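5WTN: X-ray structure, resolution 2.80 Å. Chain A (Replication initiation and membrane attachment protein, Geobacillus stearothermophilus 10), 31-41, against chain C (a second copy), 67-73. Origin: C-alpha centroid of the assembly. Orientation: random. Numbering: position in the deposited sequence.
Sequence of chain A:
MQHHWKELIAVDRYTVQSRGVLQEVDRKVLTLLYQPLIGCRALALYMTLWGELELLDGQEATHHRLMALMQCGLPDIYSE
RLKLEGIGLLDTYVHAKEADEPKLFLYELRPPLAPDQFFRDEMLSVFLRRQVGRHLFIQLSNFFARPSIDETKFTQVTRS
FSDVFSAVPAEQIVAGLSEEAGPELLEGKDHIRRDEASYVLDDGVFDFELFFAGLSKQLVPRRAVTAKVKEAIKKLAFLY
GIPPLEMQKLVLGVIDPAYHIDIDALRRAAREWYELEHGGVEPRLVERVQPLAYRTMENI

Chain A, residues 31-41: TLLYQPLIGCR
Chain C (67-73) MALMQCG

What forms the apolar centre of this contact? P36(A) and L69(C) lie at its heart, their CA atoms 4.5 Å apart and the CG of P36(A) 4.1 Å from the CD2 of L69(C). The proline ring is C-gamma exo; the leucine, chi1 -70° (m) and chi2 165° (t), gives up 85 Å² to the other stretch, the largest share of any residue here. L32(A), one turn earlier, points its CA-to-CB bond away, although the end of its mt side chain comes nearer, and the O of L32(A) lies 4.3 Å from the CD2 of L69(C). Further along, the CA-to-CB bond of C40(A), with chi1 67° (p), points toward chain C, and the CB of C40(A) sits 3.8 Å from the CE of M70(C), a methionine with chi angles m, t and p (-53°, -172°, 76°). The two cysteines also meet: the SG of C40(A) is 4.1 Å from the SG of C72(C), far too long for a disulfide; the chi1 of C72(C) is -160° (t).

How do the two backbones run to bring these residues together? Chain A is already helical at T31(A) and continues so at I38(A), with a wider pi-type turn at 31-34 and a kink where the N atoms of P36(A) and L37(A) lack a bond to the turn before. G39(A), with positive phi at 90/162, is the first residue to leave helical angles and sits at the N-cap position of the next helix, in which C40(A) has -63/-36. Chain C enters in a helix that includes M67(C) to M70(C); Q71(C), at 54/40, is the first to leave helical angles, and C72(C) extends at -124/165. In the register, besides P36(A) with L69(C), the CA of G39(A) lies 5.1 Å from the CA of Q71(C). The CA of C40(A) lies 4.9 Å from the CA of M70(C).

Which backbone groups meet across the contact? The N of C40(A) donates a weak hydrogen bond to the O of M70(C), 3.0 Å long with an angle of 132° at the hydrogen. The same carbonyl receives a CA-H...O contact from G39(A), the CA of G39(A) being 3.5 Å from the O of M70(C). An ideal CB on G39(A) would lie 3.4 Å from the OE1 of Q71(C) and would be jammed against the preceding carbonyl, so these backbone angles by themselves call for glycine. The O of L69(C) comes within 3.1 Å of the N of P36(A) and 3.3 Å of the C of Q35(A), but the tertiary amide nitrogen of proline has no hydrogen to share, so no hydrogen bond forms.

What happens at the polar edge? Q35(A), with chi1 -161° (t), chi2 -171° (t) and chi3 174°, starts sideways, yet its end comes nearer to chain C: the OE1 of Q35(A) lies 3.5 Å from the CG of M70(C), while the NE2 of Q35(A) donates a hydrogen bond to the O of T31(A), 2.9 Å. The CA-to-CB bond of Q71(C) points toward chain A, with chi1 -149°, between wells, chi2 -158° (t) and chi3 14°. The OE1 of Q71(C) lies 3.7 Å from the CA of G39(A), and the CD of Q71(C) 3.8 Å from the O of P36(A), contacts without a hydrogen bond across the stretches.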

# COMPACT_ATOMS: atom_id res chain seq x y z
N THR A 31 12.19 -6.53 -4.87
CA THR A 31 13.41 -6.24 -4.16
C THR A 31 14.14 -7.50 -3.73
O THR A 31 15.37 -7.51 -3.73
CB THR A 31 13.16 -5.39 -2.95
OG1 THR A 31 12.29 -4.31 -3.32
CG2 THR A 31 14.47 -4.83 -2.42
N LEU A 32 13.39 -8.52 -3.32
CA LEU A 32 14.01 -9.73 -2.78
C LEU A 32 14.19 -10.92 -3.70
O LEU A 32 14.96 -11.82 -3.39
CB LEU A 32 13.28 -10.17 -1.52
CG LEU A 32 13.04 -9.05 -0.52
CD1 LEU A 32 12.29 -9.61 0.66
CD2 LEU A 32 14.35 -8.45 -0.08
N LEU A 33 13.52 -10.93 -4.83
CA LEU A 33 13.46 -12.15 -5.65
C LEU A 33 14.03 -11.88 -7.03
O LEU A 33 14.90 -12.59 -7.54
CB LEU A 33 12.05 -12.76 -5.71
CG LEU A 33 11.46 -13.33 -4.42
CD1 LEU A 33 10.12 -13.96 -4.74
CD2 LEU A 33 12.39 -14.33 -3.77
N TYR A 34 13.45 -10.88 -7.67
CA TYR A 34 13.96 -10.40 -8.93
C TYR A 34 15.29 -9.68 -8.87
O TYR A 34 16.09 -9.82 -9.78
CB TYR A 34 12.93 -9.49 -9.56
CG TYR A 34 11.82 -10.24 -10.21
CD1 TYR A 34 10.79 -10.77 -9.47
CD2 TYR A 34 11.78 -10.40 -11.59
CE1 TYR A 34 9.75 -11.45 -10.08
CE2 TYR A 34 10.74 -11.06 -12.20
CZ TYR A 34 9.73 -11.59 -11.44
OH TYR A 34 8.71 -12.25 -12.05
N GLN A 35 15.53 -8.89 -7.83
CA GLN A 35 16.74 -8.07 -7.81
C GLN A 35 18.03 -8.85 -7.86
O GLN A 35 18.91 -8.48 -8.60
CB GLN A 35 16.77 -7.10 -6.64
CG GLN A 35 17.75 -5.95 -6.84
CD GLN A 35 17.93 -5.12 -5.57
OE1 GLN A 35 18.78 -4.22 -5.50
NE2 GLN A 35 17.14 -5.42 -4.57
N PRO A 36 18.14 -9.94 -7.07
CA PRO A 36 19.38 -10.72 -7.23
C PRO A 36 19.63 -11.21 -8.67
O PRO A 36 20.78 -11.34 -9.08
CB PRO A 36 19.16 -11.90 -6.30
CG PRO A 36 18.32 -11.34 -5.22
CD PRO A 36 17.36 -10.40 -5.91
N LEU A 37 18.57 -11.46 -9.43
CA LEU A 37 18.76 -11.90 -10.79
C LEU A 37 19.10 -10.75 -11.75
O LEU A 37 20.03 -10.88 -12.54
CB LEU A 37 17.55 -12.70 -11.26
CG LEU A 37 17.25 -14.01 -10.49
CD1 LEU A 37 16.26 -14.89 -11.25
CD2 LEU A 37 18.51 -14.78 -10.17
N ILE A 38 18.35 -9.65 -11.71
CA ILE A 38 18.50 -8.60 -12.72
C ILE A 38 19.42 -7.43 -12.32
O ILE A 38 19.85 -6.62 -13.18
CB ILE A 38 17.14 -8.03 -13.13
CG1 ILE A 38 16.50 -7.26 -11.98
CG2 ILE A 38 16.22 -9.16 -13.59
CD1 ILE A 38 15.20 -6.56 -12.39
N GLY A 39 19.73 -7.36 -11.03
CA GLY A 39 20.60 -6.35 -10.48
C GLY A 39 19.86 -5.11 -10.03
O GLY A 39 18.72 -4.87 -10.44
N CYS A 40 20.53 -4.31 -9.20
CA CYS A 40 19.95 -3.10 -8.61
C CYS A 40 19.54 -2.00 -9.58
O CYS A 40 18.54 -1.31 -9.34
CB CYS A 40 20.91 -2.54 -7.55
SG CYS A 40 22.50 -1.86 -8.13
N ARG A 41 20.28 -1.82 -10.67
CA ARG A 41 19.96 -0.69 -11.55
C ARG A 41 18.66 -0.96 -12.25
O ARG A 41 17.84 -0.07 -12.36
CB ARG A 41 21.06 -0.39 -12.57
CG ARG A 41 22.45 -0.23 -11.98
CD ARG A 41 23.45 0.08 -13.06
NE ARG A 41 24.58 -0.85 -13.08
CZ ARG A 41 24.71 -1.85 -13.95
NH1 ARG A 41 23.79 -2.04 -14.89
NH2 ARG A 41 25.77 -2.65 -13.89
N MET C 67 25.51 -7.48 -1.03
CA MET C 67 26.22 -7.70 -2.28
C MET C 67 25.44 -8.66 -3.19
O MET C 67 25.31 -8.42 -4.39
CB MET C 67 27.64 -8.21 -2.02
CG MET C 67 28.59 -7.15 -1.44
SD MET C 67 30.16 -7.83 -0.93
CE MET C 67 31.02 -7.85 -2.47
N ALA C 68 24.88 -9.72 -2.60
CA ALA C 68 24.17 -10.73 -3.37
C ALA C 68 22.77 -10.30 -3.84
O ALA C 68 22.36 -10.61 -4.97
CB ALA C 68 24.08 -12.03 -2.56
N LEU C 69 22.04 -9.62 -2.96
CA LEU C 69 20.66 -9.23 -3.23
C LEU C 69 20.65 -8.14 -4.28
O LEU C 69 19.79 -8.13 -5.16
CB LEU C 69 19.98 -8.69 -1.97
CG LEU C 69 19.62 -9.64 -0.84
CD1 LEU C 69 19.29 -8.84 0.42
CD2 LEU C 69 18.44 -10.51 -1.24
N MET C 70 21.61 -7.22 -4.19
CA MET C 70 21.71 -6.15 -5.17
C MET C 70 22.51 -6.56 -6.41
O MET C 70 22.39 -5.94 -7.48
CB MET C 70 22.25 -4.88 -4.51
CG MET C 70 21.47 -4.49 -3.29
SD MET C 70 21.92 -2.91 -2.65
CE MET C 70 21.11 -1.91 -3.84
N GLN C 71 23.27 -7.65 -6.29
CA GLN C 71 24.19 -8.07 -7.35
C GLN C 71 25.12 -6.92 -7.74
O GLN C 71 25.43 -6.71 -8.90
CB GLN C 71 23.45 -8.62 -8.56
CG GLN C 71 24.24 -9.68 -9.29
CD GLN C 71 23.81 -9.87 -10.73
OE1 GLN C 71 23.08 -9.04 -11.29
NE2 GLN C 71 24.27 -10.95 -11.35
N CYS C 72 25.56 -6.19 -6.73
CA CYS C 72 26.43 -5.04 -6.89
C CYS C 72 27.66 -5.32 -6.05
O CYS C 72 27.66 -6.24 -5.22
CB CYS C 72 25.73 -3.79 -6.35
SG CYS C 72 26.40 -2.25 -6.98
N GLY C 73 28.71 -4.55 -6.27
CA GLY C 73 29.92 -4.70 -5.49
C GLY C 73 29.94 -3.81 -4.26
O GLY C 73 29.20 -2.81 -4.19